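PDB 3GRA: transcriptional regulator, AraC family from Pseudomonas putida, which probably binds specific DNA sequences to regulate transcription, the crystallised part being its DJ-1/PfpI-family domain without the AraC-type helix-turn-helix region. Local coordinates for residues Glu89-Leu94 with Gly115-Leu120; Asn109-Leu114 with Tyr123-His128; Met102-Leu107 with Arg153-Ala158. One frame throughout, in Å; residues are numbered along the deposited sequence.

The three contacts make a worked example of how one helix is tied into an alpha/beta fold. Contact 3 is the parallel pairing of two neighbouring strands of the main sheet. Helix 110-117 follows the first of them, its start resting on 123-128 in contact 2 and its end on helix 90-100 in contact 1. Contacts 2 and 3 have centres about 8 Å apart and are joined by Ser126 N and Ser157 OG, 2.7 Å apart. Contacts 1 and 3 lie about 12 Å apart, centre to centre, yet Val119 O reaches Arg155 NE at 2.9 Å. The magnesium ion belongs to contact 1, about 8 Å from the side chain of Trp112 in contact 2.

Contact 1 (Glu89-Leu94 with Gly115-Leu120); sequences ELDRLL and GRAGVL. With MG (magnesium ion), chain E; EDO (1,2-ethanediol), chain D.
The carboxylate of Asp91 and the guanidinium of Arg116 meet with their planes 74° apart; OD1 of Asp91 and CB of Leu90 both lie at the guanidinium edge, near its plane. Arg116 NE approaches Asp91 OD1 on its syn side at 2.8 Å, the main bond of the salt bridge, while NH2 adds a weak one to the same oxygen. The arginine chain runs extended to CD and then bends (chi3 64°), which turns NE toward the acid. NH1 is held by Lys86 O. The other carboxylate oxygen, Asp91 OD2, binds the magnesium ion at 2.1 Å, and five waters complete its shell of six ligands. An alanine in place of Arg116 would probably leave Asp91 OD1 without its charged mate and the carboxylate less firmly fixed about its CB-CG bond. Next to the salt bridge the backbones come close, Asp91 CA and Ala117 CA being 4.1 Å apart. Ala117 CB rests 3.7 Å from Asp91 O and 3.9 Å from Leu94 CB, a fit that its lack of further atoms allows. Gly118, with a phi of 79°, ends the helix in a Schellman motif, and beyond it Val119 CG1 touches Leu94 O at 3.7 Å. Two helices of a DJ-1/PfpI-type domain are thus joined by a salt bridge and a close alanine contact, beside a largely hydrated magnesium site with a single carboxylate ligand.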
ATOM      1  N   GLU A  89       6.331  20.719 -12.320  1.00 29.10           N
ATOM      2  CA  GLU A  89       6.674  21.478 -11.126  1.00 30.34           C
ATOM      3  C   GLU A  89       7.717  20.783 -10.266  1.00 28.62           C
ATOM      4  O   GLU A  89       8.489  21.434  -9.540  1.00 26.99           O
ATOM      5  CB  GLU A  89       5.418  21.704 -10.283  1.00 32.37           C
ATOM      6  CG  GLU A  89       4.744  20.395  -9.899  1.00 34.61           C
ATOM      7  CD  GLU A  89       3.390  20.589  -9.288  1.00 34.23           C
ATOM      8  OE1 GLU A  89       3.295  21.319  -8.279  1.00 35.44           O
ATOM      9  OE2 GLU A  89       2.420  20.010  -9.811  1.00 34.02           O
ATOM     10  N   LEU A  90       7.742  19.457 -10.342  1.00 28.69           N
ATOM     11  CA  LEU A  90       8.673  18.670  -9.514  1.00 29.72           C
ATOM     12  C   LEU A  90      10.127  19.005  -9.776  1.00 29.57           C
ATOM     13  O   LEU A  90      10.961  18.837  -8.915  1.00 29.50           O
ATOM     14  CB  LEU A  90       8.437  17.181  -9.739  1.00 29.22           C
ATOM     15  CG  LEU A  90       7.092  16.644  -9.292  1.00 30.61           C
ATOM     16  CD1 LEU A  90       6.979  15.167  -9.645  1.00 29.19           C
ATOM     17  CD2 LEU A  90       6.935  16.852  -7.792  1.00 32.86           C
ATOM     18  N   ASP A  91      10.420  19.521 -10.966  1.00 31.56           N
ATOM     19  CA  ASP A  91      11.807  19.861 -11.302  1.00 35.10           C
ATOM     20  C   ASP A  91      12.474  20.893 -10.396  1.00 36.52           C
ATOM     21  O   ASP A  91      13.516  20.585  -9.844  1.00 37.46           O
ATOM     22  CB  ASP A  91      11.942  20.276 -12.752  1.00 35.62           C
ATOM     23  CG  ASP A  91      11.757  19.105 -13.700  1.00 37.57           C
ATOM     24  OD1 ASP A  91      11.635  17.979 -13.203  1.00 37.43           O
ATOM     25  OD2 ASP A  91      11.733  19.307 -14.936  1.00 40.59           O
ATOM     26  N   ARG A  92      11.907  22.092 -10.249  1.00 39.06           N
ATOM     27  CA  ARG A  92      12.528  23.088  -9.392  1.00 40.36           C
ATOM     28  C   ARG A  92      12.258  22.757  -7.931  1.00 39.36           C
ATOM     29  O   ARG A  92      13.073  23.069  -7.053  1.00 38.17           O
ATOM     30  CB  ARG A  92      12.048  24.496  -9.723  1.00 43.89           C
ATOM     31  CG  ARG A  92      10.678  24.530 -10.367  1.00 48.41           C
ATOM     32  CD  ARG A  92      10.331  25.928 -10.830  1.00 52.60           C
ATOM     33  NE  ARG A  92       8.897  26.041 -11.071  1.00 54.37           N
ATOM     34  CZ  ARG A  92       7.993  26.233 -10.118  1.00 56.03           C
ATOM     35  NH1 ARG A  92       8.365  26.346  -8.849  1.00 56.52           N
ATOM     36  NH2 ARG A  92       6.710  26.297 -10.438  1.00 58.52           N
ATOM     37  N   LEU A  93      11.140  22.089  -7.657  1.00 37.53           N
ATOM     38  CA  LEU A  93      10.815  21.709  -6.286  1.00 36.79           C
ATOM     39  C   LEU A  93      11.884  20.768  -5.720  1.00 36.76           C
ATOM     40  O   LEU A  93      12.347  20.927  -4.583  1.00 35.84           O
ATOM     41  CB  LEU A  93       9.456  21.005  -6.234  1.00 36.57           C
ATOM     42  CG  LEU A  93       8.991  20.494  -4.869  1.00 35.62           C
ATOM     43  CD1 LEU A  93       8.625  21.665  -3.979  1.00 37.18           C
ATOM     44  CD2 LEU A  93       7.789  19.584  -5.062  1.00 37.54           C
ATOM     45  N   LEU A  94      12.274  19.781  -6.519  1.00 35.63           N
ATOM     46  CA  LEU A  94      13.266  18.817  -6.080  1.00 36.10           C
ATOM     47  C   LEU A  94      14.661  19.432  -6.101  1.00 37.19           C
ATOM     48  O   LEU A  94      15.503  19.113  -5.260  1.00 34.50           O
ATOM     49  CB  LEU A  94      13.191  17.568  -6.965  1.00 35.58           C
ATOM     50  CG  LEU A  94      11.868  16.796  -6.805  1.00 33.81           C
ATOM     51  CD1 LEU A  94      11.567  15.984  -8.058  1.00 31.74           C
ATOM     52  CD2 LEU A  94      11.949  15.898  -5.593  1.00 32.85           C
ATOM     53  N   GLY A 115      15.520  12.218 -11.797  1.00 28.45           N
ATOM     54  CA  GLY A 115      16.424  12.295 -12.932  1.00 31.77           C
ATOM     55  C   GLY A 115      16.208  13.557 -13.754  1.00 32.65           C
ATOM     56  O   GLY A 115      17.153  14.298 -14.030  1.00 32.18           O
ATOM     57  N   ARG A 116      14.956  13.800 -14.133  1.00 32.84           N
ATOM     58  CA  ARG A 116      14.597  14.972 -14.922  1.00 33.45           C
ATOM     59  C   ARG A 116      14.914  16.262 -14.170  1.00 33.38           C
ATOM     60  O   ARG A 116      15.265  17.278 -14.777  1.00 33.63           O
ATOM     61  CB  ARG A 116      13.106  14.937 -15.265  1.00 33.42           C
ATOM     62  CG  ARG A 116      12.652  16.039 -16.222  1.00 31.65           C
ATOM     63  CD  ARG A 116      11.146  15.987 -16.402  1.00 30.84           C
ATOM     64  NE  ARG A 116      10.469  16.275 -15.143  1.00 28.40           N
ATOM     65  CZ  ARG A 116       9.173  16.104 -14.916  1.00 25.61           C
ATOM     66  NH1 ARG A 116       8.380  15.638 -15.866  1.00 27.07           N
ATOM     67  NH2 ARG A 116       8.673  16.406 -13.727  1.00 26.23           N
ATOM     68  N   ALA A 117      14.782  16.218 -12.848  1.00 32.40           N
ATOM     69  CA  ALA A 117      15.055  17.387 -12.019  1.00 32.05           C
ATOM     70  C   ALA A 117      16.554  17.709 -11.960  1.00 31.84           C
ATOM     71  O   ALA A 117      16.943  18.806 -11.567  1.00 31.05           O
ATOM     72  CB  ALA A 117      14.515  17.153 -10.608  1.00 31.41           C
ATOM     73  N   GLY A 118      17.383  16.746 -12.351  1.00 32.86           N
ATOM     74  CA  GLY A 118      18.821  16.945 -12.323  1.00 33.88           C
ATOM     75  C   GLY A 118      19.422  16.780 -10.937  1.00 34.54           C
ATOM     76  O   GLY A 118      20.455  17.377 -10.631  1.00 37.93           O
ATOM     77  N   VAL A 119      18.796  15.971 -10.091  1.00 32.53           N
ATOM     78  CA  VAL A 119      19.303  15.765  -8.741  1.00 31.99           C
ATOM     79  C   VAL A 119      19.991  14.404  -8.587  1.00 32.51           C
ATOM     80  O   VAL A 119      20.404  14.030  -7.493  1.00 32.99           O
ATOM     81  CB  VAL A 119      18.170  15.872  -7.685  1.00 33.07           C
ATOM     82  CG1 VAL A 119      17.510  17.234  -7.768  1.00 31.52           C
ATOM     83  CG2 VAL A 119      17.135  14.762  -7.905  1.00 32.99           C
ATOM     84  N   LEU A 120      20.098  13.659  -9.680  1.00 33.20           N
ATOM     85  CA  LEU A 120      20.758  12.357  -9.655  1.00 35.06           C
ATOM     86  C   LEU A 120      22.025  12.409 -10.506  1.00 37.36           C
ATOM     87  O   LEU A 120      22.546  11.380 -10.940  1.00 38.14           O
ATOM     88  CB  LEU A 120      19.827  11.260 -10.192  1.00 33.06           C
ATOM     89  CG  LEU A 120      18.644  10.818  -9.327  1.00 31.62           C
ATOM     90  CD1 LEU A 120      17.835   9.774 -10.078  1.00 31.92           C
ATOM     91  CD2 LEU A 120      19.141  10.257  -8.002  1.00 32.63           C
TER
HETATM   92 MG    MG E   3      11.374  20.289 -16.724  1.00 26.33          MG
HETATM   93  C1  EDO D   2       5.988  23.908 -13.635  1.00 22.57           C
HETATM   94  O1  EDO D   2       6.982  24.721 -12.987  1.00 23.92           O
HETATM   95  C2  EDO D   2       4.606  24.524 -13.363  1.00 21.94           C
HETATM   96  O2  EDO D   2       4.779  25.701 -12.558  1.00 23.20           O
HETATM   97  O   HOH W   1      11.001  22.222 -18.092  1.00 44.24           O
HETATM   98  O   HOH W   2      10.035  19.092 -17.627  1.00 34.82           O
HETATM   99  O   HOH W   3      12.786  19.504 -17.977  1.00 44.94           O
HETATM  100  O   HOH W   4      12.613  21.857 -15.840  1.00 21.95           O
HETATM  101  O   HOH W   5       9.605  21.168 -16.104  1.00 34.64           O

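Contact 2 (Asn109-Leu114 with Tyr123-His128); sequences NGAWFL and YGCSIH
Asn109 and Ile127 bring the two backbones together, their CA atoms 5.1 Å apart, where the first turn of helix 110-117 lies against the loop that follows the weakly bonded strand 123-125. Ile127 is the main apolar partner. Its CG1 stands anti to the backbone N (chi1 -177°) and is 4.0 Å from Asn109 CA; the extended chain then carries CD1 to the helix, 3.9 Å from Trp112 CB and equally near Trp112 N. The methyl of Ala111 points toward 123-128, CB lying 3.6 Å from Ser126 O in the loop and 4.1 Å from Cys125 SG at the end of the strand. This turn follows strand 103-107 at the place where DJ-1/PfpI enzymes have the nucleophile elbow, with Trp108 probably occupying the position of their cysteine. The Trp108 ring stacks on His128. No direct hydrogen bond crosses between the segments. Instead, a water accepts from Ala111 N at 2.9 Å and can donate to Ser126 O at 3.1 Å, though it has more acceptors in reach than protons to give. The polar end of Asn109 turns to different partners, ND2 bonding to Gly80 O and Gln131 OE1. On the helix itself, Trp112 CE3 stands 3.7 Å above the plane of the Phe113 ring, over its centre. Leu135 of helix 132-138 packs against both Cys125 and Ile127.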
ATOM      1  N   ASN A 109       9.096   4.214 -10.159  1.00 20.30           N
ATOM      2  CA  ASN A 109       9.793   5.015 -11.177  1.00 21.19           C
ATOM      3  C   ASN A 109      10.016   6.453 -10.739  1.00 20.33           C
ATOM      4  O   ASN A 109      10.350   7.312 -11.549  1.00 20.88           O
ATOM      5  CB  ASN A 109       9.060   5.011 -12.522  1.00 22.22           C
ATOM      6  CG  ASN A 109       7.613   5.397 -12.397  1.00 23.65           C
ATOM      7  OD1 ASN A 109       7.265   6.347 -11.690  1.00 24.92           O
ATOM      8  ND2 ASN A 109       6.752   4.664 -13.095  1.00 23.04           N
ATOM      9  N   GLY A 110       9.859   6.716  -9.445  1.00 19.97           N
ATOM     10  CA  GLY A 110      10.071   8.072  -8.957  1.00 16.93           C
ATOM     11  C   GLY A 110      11.450   8.606  -9.321  1.00 18.88           C
ATOM     12  O   GLY A 110      11.654   9.811  -9.427  1.00 21.09           O
ATOM     13  N   ALA A 111      12.410   7.711  -9.513  1.00 18.45           N
ATOM     14  CA  ALA A 111      13.745   8.133  -9.864  1.00 19.14           C
ATOM     15  C   ALA A 111      13.719   8.827 -11.212  1.00 20.08           C
ATOM     16  O   ALA A 111      14.573   9.666 -11.508  1.00 22.61           O
ATOM     17  CB  ALA A 111      14.695   6.947  -9.889  1.00 17.27           C
ATOM     18  N   TRP A 112      12.747   8.492 -12.047  1.00 22.22           N
ATOM     19  CA  TRP A 112      12.660   9.173 -13.346  1.00 25.63           C
ATOM     20  C   TRP A 112      12.535  10.691 -13.086  1.00 25.47           C
ATOM     21  O   TRP A 112      13.201  11.501 -13.732  1.00 28.44           O
ATOM     22  CB  TRP A 112      11.440   8.689 -14.137  1.00 28.16           C
ATOM     23  CG  TRP A 112      11.372   9.268 -15.527  1.00 34.10           C
ATOM     24  CD1 TRP A 112      12.049   8.838 -16.634  1.00 34.42           C
ATOM     25  CD2 TRP A 112      10.602  10.403 -15.946  1.00 34.61           C
ATOM     26  NE1 TRP A 112      11.746   9.635 -17.715  1.00 36.75           N
ATOM     27  CE2 TRP A 112      10.859  10.602 -17.320  1.00 35.10           C
ATOM     28  CE3 TRP A 112       9.720  11.272 -15.291  1.00 33.74           C
ATOM     29  CZ2 TRP A 112      10.258  11.631 -18.054  1.00 32.36           C
ATOM     30  CZ3 TRP A 112       9.125  12.295 -16.021  1.00 34.37           C
ATOM     31  CH2 TRP A 112       9.398  12.464 -17.389  1.00 32.84           C
ATOM     32  N   PHE A 113      11.707  11.056 -12.110  1.00 23.73           N
ATOM     33  CA  PHE A 113      11.458  12.455 -11.751  1.00 24.49           C
ATOM     34  C   PHE A 113      12.674  13.119 -11.131  1.00 24.64           C
ATOM     35  O   PHE A 113      12.974  14.275 -11.407  1.00 25.10           O
ATOM     36  CB  PHE A 113      10.260  12.521 -10.805  1.00 23.24           C
ATOM     37  CG  PHE A 113       8.961  12.109 -11.457  1.00 24.71           C
ATOM     38  CD1 PHE A 113       8.262  12.994 -12.273  1.00 22.73           C
ATOM     39  CD2 PHE A 113       8.436  10.834 -11.255  1.00 24.44           C
ATOM     40  CE1 PHE A 113       7.061  12.614 -12.869  1.00 22.98           C
ATOM     41  CE2 PHE A 113       7.238  10.455 -11.854  1.00 25.48           C
ATOM     42  CZ  PHE A 113       6.550  11.347 -12.658  1.00 22.15           C
ATOM     43  N   LEU A 114      13.377  12.391 -10.275  1.00 26.66           N
ATOM     44  CA  LEU A 114      14.593  12.919  -9.669  1.00 26.99           C
ATOM     45  C   LEU A 114      15.603  13.094 -10.803  1.00 27.55           C
ATOM     46  O   LEU A 114      16.432  13.998 -10.779  1.00 28.95           O
ATOM     47  CB  LEU A 114      15.138  11.932  -8.639  1.00 26.91           C
ATOM     48  CG  LEU A 114      14.480  11.915  -7.253  1.00 28.24           C
ATOM     49  CD1 LEU A 114      12.966  11.980  -7.369  1.00 23.65           C
ATOM     50  CD2 LEU A 114      14.928  10.652  -6.513  1.00 25.77           C
ATOM     51  N   TYR A 123      25.064  10.085  -9.672  1.00 35.19           N
ATOM     52  CA  TYR A 123      24.509   9.267  -8.595  1.00 31.10           C
ATOM     53  C   TYR A 123      23.997   7.969  -9.195  1.00 29.21           C
ATOM     54  O   TYR A 123      23.711   7.887 -10.398  1.00 29.18           O
ATOM     55  CB  TYR A 123      23.327   9.976  -7.938  1.00 28.45           C
ATOM     56  CG  TYR A 123      23.646  10.944  -6.814  1.00 29.55           C
ATOM     57  CD1 TYR A 123      23.805  10.489  -5.502  1.00 28.55           C
ATOM     58  CD2 TYR A 123      23.674  12.326  -7.043  1.00 28.24           C
ATOM     59  CE1 TYR A 123      23.967  11.377  -4.445  1.00 30.38           C
ATOM     60  CE2 TYR A 123      23.831  13.225  -5.999  1.00 30.97           C
ATOM     61  CZ  TYR A 123      23.972  12.749  -4.695  1.00 33.91           C
ATOM     62  OH  TYR A 123      24.061  13.640  -3.638  1.00 32.49           O
ATOM     63  N   GLY A 124      23.878   6.951  -8.356  1.00 27.32           N
ATOM     64  CA  GLY A 124      23.345   5.693  -8.831  1.00 24.64           C
ATOM     65  C   GLY A 124      21.889   5.722  -8.420  1.00 24.10           C
ATOM     66  O   GLY A 124      21.506   6.550  -7.600  1.00 21.43           O
ATOM     67  N   CYS A 125      21.074   4.847  -8.994  1.00 24.99           N
ATOM     68  CA  CYS A 125      19.669   4.777  -8.630  1.00 24.88           C
ATOM     69  C   CYS A 125      19.059   3.504  -9.185  1.00 25.14           C
ATOM     70  O   CYS A 125      19.646   2.833 -10.037  1.00 25.22           O
ATOM     71  CB  CYS A 125      18.887   5.985  -9.176  1.00 26.81           C
ATOM     72  SG  CYS A 125      18.501   5.925 -10.971  1.00 23.57           S
ATOM     73  N   SER A 126      17.869   3.192  -8.688  1.00 22.37           N
ATOM     74  CA  SER A 126      17.108   2.029  -9.116  1.00 22.63           C
ATOM     75  C   SER A 126      15.804   2.552  -9.694  1.00 22.55           C
ATOM     76  O   SER A 126      15.191   3.474  -9.151  1.00 23.53           O
ATOM     77  CB  SER A 126      16.804   1.099  -7.932  1.00 20.15           C
ATOM     78  OG  SER A 126      17.939   0.333  -7.588  1.00 22.61           O
ATOM     79  N   ILE A 127      15.375   1.959 -10.792  1.00 22.76           N
ATOM     80  CA  ILE A 127      14.141   2.397 -11.429  1.00 23.76           C
ATOM     81  C   ILE A 127      13.498   1.230 -12.139  1.00 21.65           C
ATOM     82  O   ILE A 127      14.178   0.313 -12.572  1.00 19.94           O
ATOM     83  CB  ILE A 127      14.433   3.517 -12.474  1.00 26.34           C
ATOM     84  CG1 ILE A 127      13.130   4.021 -13.093  1.00 26.73           C
ATOM     85  CG2 ILE A 127      15.358   2.985 -13.552  1.00 22.84           C
ATOM     86  CD1 ILE A 127      13.321   5.228 -14.036  1.00 30.12           C
ATOM     87  N   HIS A 128      12.179   1.255 -12.239  1.00 22.77           N
ATOM     88  CA  HIS A 128      11.488   0.204 -12.946  1.00 23.66           C
ATOM     89  C   HIS A 128      12.011   0.204 -14.387  1.00 24.37           C
ATOM     90  O   HIS A 128      12.287   1.260 -14.950  1.00 24.25           O
ATOM     91  CB  HIS A 128       9.983   0.463 -12.973  1.00 22.87           C
ATOM     92  CG  HIS A 128       9.203  -0.679 -13.544  1.00 25.54           C
ATOM     93  ND1 HIS A 128       8.763  -1.737 -12.775  1.00 26.43           N
ATOM     94  CD2 HIS A 128       8.868  -0.977 -14.822  1.00 23.94           C
ATOM     95  CE1 HIS A 128       8.194  -2.638 -13.556  1.00 26.37           C
ATOM     96  NE2 HIS A 128       8.246  -2.201 -14.803  1.00 26.97           N
TER
HETATM   97  O   HOH W   6      12.418   4.884  -8.683  1.00 44.45           O

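Contact 3 (Met102-Leu107 with Arg153-Ala158)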
HETATM    1  N   MSE A 102      18.392  18.490   1.622  1.00 38.03           N
HETATM    2  CA  MSE A 102      17.540  17.314   1.807  1.00 35.78           C
HETATM    3  C   MSE A 102      17.997  16.074   1.051  1.00 34.39           C
HETATM    4  O   MSE A 102      18.632  16.163   0.006  1.00 32.78           O
HETATM    5  CB  MSE A 102      16.116  17.602   1.341  1.00 36.16           C
HETATM    6  CG  MSE A 102      15.287  18.514   2.216  1.00 39.89           C
HETATM    7 SE   MSE A 102      13.584  18.601   1.583  1.00 39.16          SE
HETATM    8  CE  MSE A 102      13.178  17.009   1.599  1.00 29.16           C
ATOM      9  N   ALA A 103      17.664  14.908   1.593  1.00 33.40           N
ATOM     10  CA  ALA A 103      17.957  13.661   0.910  1.00 33.18           C
ATOM     11  C   ALA A 103      16.698  13.541   0.049  1.00 31.48           C
ATOM     12  O   ALA A 103      15.644  14.072   0.424  1.00 29.60           O
ATOM     13  CB  ALA A 103      18.049  12.503   1.904  1.00 32.74           C
ATOM     14  N   LEU A 104      16.798  12.878  -1.095  1.00 29.67           N
ATOM     15  CA  LEU A 104      15.639  12.719  -1.983  1.00 29.63           C
ATOM     16  C   LEU A 104      15.477  11.272  -2.415  1.00 29.50           C
ATOM     17  O   LEU A 104      16.466  10.533  -2.506  1.00 29.46           O
ATOM     18  CB  LEU A 104      15.781  13.614  -3.212  1.00 27.43           C
ATOM     19  CG  LEU A 104      15.819  15.110  -2.924  1.00 29.30           C
ATOM     20  CD1 LEU A 104      16.031  15.875  -4.233  1.00 27.67           C
ATOM     21  CD2 LEU A 104      14.521  15.530  -2.241  1.00 29.46           C
ATOM     22  N   GLY A 105      14.236  10.867  -2.688  1.00 28.41           N
ATOM     23  CA  GLY A 105      13.984   9.488  -3.071  1.00 28.23           C
ATOM     24  C   GLY A 105      12.887   9.226  -4.087  1.00 28.77           C
ATOM     25  O   GLY A 105      12.151  10.142  -4.481  1.00 28.21           O
ATOM     26  N   GLY A 106      12.781   7.961  -4.501  1.00 27.23           N
ATOM     27  CA  GLY A 106      11.779   7.554  -5.478  1.00 25.65           C
ATOM     28  C   GLY A 106      11.471   6.065  -5.457  1.00 25.03           C
ATOM     29  O   GLY A 106      12.386   5.236  -5.395  1.00 24.15           O
ATOM     30  N   LEU A 107      10.183   5.725  -5.517  1.00 22.98           N
ATOM     31  CA  LEU A 107       9.740   4.325  -5.515  1.00 22.89           C
ATOM     32  C   LEU A 107       9.117   4.002  -6.869  1.00 23.24           C
ATOM     33  O   LEU A 107       8.448   4.853  -7.464  1.00 25.61           O
ATOM     34  CB  LEU A 107       8.717   4.074  -4.389  1.00 19.33           C
ATOM     35  CG  LEU A 107       9.123   4.528  -2.967  1.00 21.05           C
ATOM     36  CD1 LEU A 107       7.975   4.236  -1.997  1.00 19.81           C
ATOM     37  CD2 LEU A 107      10.422   3.812  -2.503  1.00 16.41           C
ATOM     38  N   ARG A 153      24.344   7.656  -0.793  1.00 29.91           N
ATOM     39  CA  ARG A 153      24.426   8.911  -0.054  1.00 28.37           C
ATOM     40  C   ARG A 153      23.055   9.433   0.341  1.00 28.16           C
ATOM     41  O   ARG A 153      22.353   8.812   1.146  1.00 26.67           O
ATOM     42  CB  ARG A 153      25.180   9.946  -0.894  1.00 25.70           C
ATOM     43  CG  ARG A 153      26.657   9.615  -1.005  1.00 25.24           C
ATOM     44  CD  ARG A 153      27.345  10.398  -2.096  1.00 27.86           C
ATOM     45  NE  ARG A 153      27.031   9.861  -3.417  1.00 30.02           N
ATOM     46  CZ  ARG A 153      27.394  10.441  -4.551  1.00 30.69           C
ATOM     47  NH1 ARG A 153      28.083  11.568  -4.511  1.00 30.03           N
ATOM     48  NH2 ARG A 153      27.045   9.911  -5.719  1.00 30.19           N
ATOM     49  N   ASP A 154      22.675  10.572  -0.229  1.00 27.22           N
ATOM     50  CA  ASP A 154      21.380  11.174   0.067  1.00 25.91           C
ATOM     51  C   ASP A 154      20.396  11.022  -1.112  1.00 26.09           C
ATOM     52  O   ASP A 154      19.547  11.880  -1.350  1.00 23.88           O
ATOM     53  CB  ASP A 154      21.567  12.649   0.449  1.00 24.45           C
ATOM     54  CG  ASP A 154      22.328  13.415  -0.589  1.00 28.34           C
ATOM     55  OD1 ASP A 154      22.812  12.787  -1.561  1.00 32.42           O
ATOM     56  OD2 ASP A 154      22.448  14.649  -0.445  1.00 33.52           O
ATOM     57  N   ARG A 155      20.532   9.916  -1.839  1.00 24.59           N
ATOM     58  CA  ARG A 155      19.640   9.595  -2.941  1.00 25.72           C
ATOM     59  C   ARG A 155      19.243   8.120  -2.809  1.00 25.33           C
ATOM     60  O   ARG A 155      20.028   7.199  -3.077  1.00 26.21           O
ATOM     61  CB  ARG A 155      20.301   9.882  -4.291  1.00 26.48           C
ATOM     62  CG  ARG A 155      20.607  11.372  -4.520  1.00 27.94           C
ATOM     63  CD  ARG A 155      19.347  12.253  -4.621  1.00 28.63           C
ATOM     64  NE  ARG A 155      19.702  13.678  -4.664  1.00 31.30           N
ATOM     65  CZ  ARG A 155      19.917  14.439  -3.586  1.00 31.58           C
ATOM     66  NH1 ARG A 155      19.801  13.935  -2.366  1.00 27.96           N
ATOM     67  NH2 ARG A 155      20.285  15.702  -3.723  1.00 34.13           N
ATOM     68  N   LEU A 156      18.017   7.921  -2.346  1.00 23.23           N
ATOM     69  CA  LEU A 156      17.454   6.605  -2.125  1.00 22.52           C
ATOM     70  C   LEU A 156      16.366   6.266  -3.166  1.00 23.52           C
ATOM     71  O   LEU A 156      15.425   7.037  -3.392  1.00 21.89           O
ATOM     72  CB  LEU A 156      16.871   6.540  -0.709  1.00 22.33           C
ATOM     73  CG  LEU A 156      17.849   6.578   0.475  1.00 24.13           C
ATOM     74  CD1 LEU A 156      18.558   7.937   0.551  1.00 25.56           C
ATOM     75  CD2 LEU A 156      17.077   6.319   1.760  1.00 24.45           C
ATOM     76  N   SER A 157      16.483   5.107  -3.795  1.00 22.00           N
ATOM     77  CA  SER A 157      15.500   4.756  -4.805  1.00 24.20           C
ATOM     78  C   SER A 157      15.238   3.277  -4.891  1.00 22.20           C
ATOM     79  O   SER A 157      16.111   2.465  -4.581  1.00 20.25           O
ATOM     80  CB  SER A 157      15.938   5.283  -6.176  1.00 24.33           C
ATOM     81  OG  SER A 157      17.131   4.654  -6.600  1.00 26.84           O
ATOM     82  N   ALA A 158      14.026   2.934  -5.320  1.00 20.61           N
ATOM     83  CA  ALA A 158      13.629   1.534  -5.452  1.00 20.55           C
ATOM     84  C   ALA A 158      12.799   1.329  -6.724  1.00 20.26           C
ATOM     85  O   ALA A 158      12.015   2.195  -7.127  1.00 19.87           O
ATOM     86  CB  ALA A 158      12.849   1.087  -4.208  1.00 12.66           C
TER
HETATM   87  O   HOH W   7      20.678  17.238  -1.134  1.00 44.07           O
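Strands 103-107 and 155-158 are parallel neighbours in the seven-stranded mixed sheet of the domain, with Leu104 paired to Arg155 and Gly106 to Ser157. Their axes run 4.7 Å apart and only 6° from true parallel. The hydrogen bonds step from strand to strand: Leu104 N to Asp154 O at 2.9 Å, Leu156 N to Leu104 O at 3.0 Å, then Gly106 N to Leu156 O, an oxygen whose place is less sure, and finally Ala158 N to Gly106 O at 2.8 Å. On one face Leu104 and Arg155 lie side by side and point the same way. A bend in the arginine (chi2 -66°) swings CD round to within 4.1 Å of Leu104 CB, and farther out Leu104 CD1 sits over the centre of the guanidinium. Arg155 NE bonds to Val119 O. At the guanidinium edge, in its plane, a water accepts from Arg155 NH2 at 3.0 Å and can donate to Met102 O. This face is covered by helix 90-100, whose Ala98 touches both side chains. On the opposite face Leu107 CD2 meets Ala158 CB at 4.0 Å, both residues against Leu167 of helix 161-176. A largely parallel sheet with helices on both faces makes a three-layer alpha/beta/alpha sandwich, the architecture of the DJ-1/PfpI family and the related class I glutamine amidotransferases.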